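Local coordinates for protein putative NADH Oxidase (Clostridium acetobutylicum, PDB 3E10) that binds flavin mononucleotide and probably works as a flavin-dependent oxidoreductase of the nitroreductase family, at residues E25-A30 against A70-V75. Residues are numbered along the deposited sequence; the frame is centred on the assembly and turned at random.
Sequences EKLLRA and APLAIV
Ile74 on strand 72-75 turns two of its branches to two neighbouring leucines of helix 25-30. Ile74 CD1 lies 4.1 Å from Leu27 CD1, and Ile74 CG2 is equally far from Leu28 CD2. The split follows from chi1 of -53°: CG2 lies anti to the backbone N, while CG1 stands beside that N and carries CD1 on toward Leu27. Both leucines slant across the isoleucine instead of meeting it end on. Leu27 also reaches Leu72, two residues back along the strand, and here the side chains do run tip to tip, with Leu27 CD1 4.0 Å from Leu72 CD2. One methyl of Leu27 thus touches both strand residues whose CB atoms point toward the helix. The axes of segments 25-30 and 72-75 approach to 11.2 Å and run in the same general direction, 23° apart, and methyl groups bridge the gap by purely apolar contact. All four residues are buried. Val144 of the adjoining strand 136-145 touches Leu27 and Leu72, and Phe45 and Val47 of strand 43-48 touch Leu28, so Leu27 and Leu28 together touch three strands of the sheet. On the helix, Arg29 makes a salt bridge to Glu25 one turn earlier, its NE and NH2 both donating to the single oxygen OE2, with Arg29 NE 2.9 Å from Glu25 OE2; its guanidinium makes a cation-pi contact with Phe158 of the second subunit. Leu28 also packs on Ile163 of that subunit, so at this residue helix 21-32 is held between the sheet and the partner chain. Such layering belongs to the alpha+beta fold of FMN-dependent nitroreductases.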
loop_
_atom_site.group_PDB
_atom_site.type_symbol
_atom_site.label_atom_id
_atom_site.label_comp_id
_atom_site.label_asym_id
_atom_site.label_seq_id
_atom_site.Cartn_x
_atom_site.Cartn_y
_atom_site.Cartn_z
ATOM N N GLU B 25 11.104 10.477 -12.249
ATOM C CA GLU B 25 12.089 9.621 -11.599
ATOM C C GLU B 25 11.803 9.449 -10.106
ATOM O O GLU B 25 11.933 8.351 -9.551
ATOM C CB GLU B 25 13.510 10.162 -11.796
ATOM C CG GLU B 25 14.566 9.211 -11.228
ATOM C CD GLU B 25 15.978 9.591 -11.557
ATOM O OE1 GLU B 25 16.297 9.749 -12.753
ATOM O OE2 GLU B 25 16.753 9.714 -10.599
ATOM N N LYS B 26 11.462 10.539 -9.437
ATOM C CA LYS B 26 11.128 10.484 -8.024
ATOM C C LYS B 26 9.927 9.575 -7.739
ATOM O O LYS B 26 9.908 8.879 -6.731
ATOM C CB LYS B 26 10.886 11.895 -7.484
ATOM C CG LYS B 26 12.177 12.706 -7.427
ATOM C CD LYS B 26 11.954 14.185 -7.386
ATOM C CE LYS B 26 13.267 14.885 -7.116
ATOM N NZ LYS B 26 13.737 14.594 -5.723
ATOM N N LEU B 27 8.916 9.606 -8.608
ATOM C CA LEU B 27 7.771 8.695 -8.416
ATOM C C LEU B 27 8.207 7.227 -8.454
ATOM O O LEU B 27 7.736 6.401 -7.663
ATOM C CB LEU B 27 6.712 8.951 -9.478
ATOM C CG LEU B 27 6.000 10.313 -9.443
ATOM C CD1 LEU B 27 5.116 10.501 -10.697
ATOM C CD2 LEU B 27 5.242 10.542 -8.156
ATOM N N LEU B 28 9.090 6.903 -9.393
ATOM C CA LEU B 28 9.557 5.546 -9.571
ATOM C C LEU B 28 10.488 5.127 -8.444
ATOM O O LEU B 28 10.437 3.985 -7.996
ATOM C CB LEU B 28 10.238 5.399 -10.935
ATOM C CG LEU B 28 9.247 5.519 -12.094
ATOM C CD1 LEU B 28 10.029 5.801 -13.411
ATOM C CD2 LEU B 28 8.348 4.320 -12.186
ATOM N N ARG B 29 11.328 6.059 -7.981
ATOM C CA ARG B 29 12.130 5.807 -6.814
ATOM C C ARG B 29 11.250 5.507 -5.598
ATOM O O ARG B 29 11.546 4.595 -4.817
ATOM C CB ARG B 29 13.072 7.000 -6.534
ATOM C CG ARG B 29 14.247 7.053 -7.494
ATOM C CD ARG B 29 15.171 8.240 -7.167
ATOM N NE ARG B 29 16.287 8.324 -8.123
ATOM C CZ ARG B 29 17.386 7.578 -8.079
ATOM N NH1 ARG B 29 17.582 6.679 -7.095
ATOM N NH2 ARG B 29 18.313 7.736 -9.007
ATOM N N ALA B 30 10.186 6.279 -5.420
ATOM C CA ALA B 30 9.291 6.074 -4.268
ATOM C C ALA B 30 8.662 4.681 -4.332
ATOM O O ALA B 30 8.625 3.965 -3.318
ATOM C CB ALA B 30 8.205 7.153 -4.190
ATOM N N ALA B 70 -4.507 12.881 -18.803
ATOM C CA ALA B 70 -3.252 12.712 -18.092
ATOM C C ALA B 70 -2.058 12.872 -19.019
ATOM O O ALA B 70 -2.031 12.258 -20.086
ATOM C CB ALA B 70 -3.195 11.306 -17.440
ATOM N N PRO B 71 -1.074 13.694 -18.637
ATOM C CA PRO B 71 0.169 13.725 -19.385
ATOM C C PRO B 71 1.170 12.622 -19.059
ATOM O O PRO B 71 2.213 12.523 -19.721
ATOM C CB PRO B 71 0.790 15.049 -18.938
ATOM C CG PRO B 71 0.339 15.168 -17.494
ATOM C CD PRO B 71 -1.079 14.720 -17.575
ATOM N N LEU B 72 0.861 11.821 -18.035
ATOM C CA LEU B 72 1.734 10.744 -17.620
ATOM C C LEU B 72 0.873 9.586 -17.151
ATOM O O LEU B 72 -0.119 9.790 -16.450
ATOM C CB LEU B 72 2.609 11.180 -16.433
ATOM C CG LEU B 72 3.570 10.163 -15.809
ATOM C CD1 LEU B 72 4.623 9.716 -16.799
ATOM C CD2 LEU B 72 4.229 10.770 -14.571
ATOM N N ALA B 73 1.260 8.390 -17.556
ATOM C CA ALA B 73 0.686 7.164 -16.974
ATOM C C ALA B 73 1.806 6.226 -16.581
ATOM O O ALA B 73 2.821 6.126 -17.294
ATOM C CB ALA B 73 -0.246 6.455 -17.985
ATOM N N ILE B 74 1.632 5.538 -15.451
ATOM C CA ILE B 74 2.601 4.523 -15.017
ATOM C C ILE B 74 1.828 3.216 -14.849
ATOM O O ILE B 74 0.908 3.134 -14.025
ATOM C CB ILE B 74 3.326 4.908 -13.699
ATOM C CG1 ILE B 74 3.942 6.313 -13.817
ATOM C CG2 ILE B 74 4.401 3.826 -13.354
ATOM C CD1 ILE B 74 4.532 6.881 -12.477
ATOM N N VAL B 75 2.183 2.220 -15.665
ATOM C CA VAL B 75 1.601 0.886 -15.537
ATOM C C VAL B 75 2.469 0.070 -14.573
ATOM O O VAL B 75 3.657 -0.074 -14.796
ATOM C CB VAL B 75 1.474 0.179 -16.897
ATOM C CG1 VAL B 75 0.721 -1.182 -16.774
ATOM C CG2 VAL B 75 0.777 1.069 -17.936
#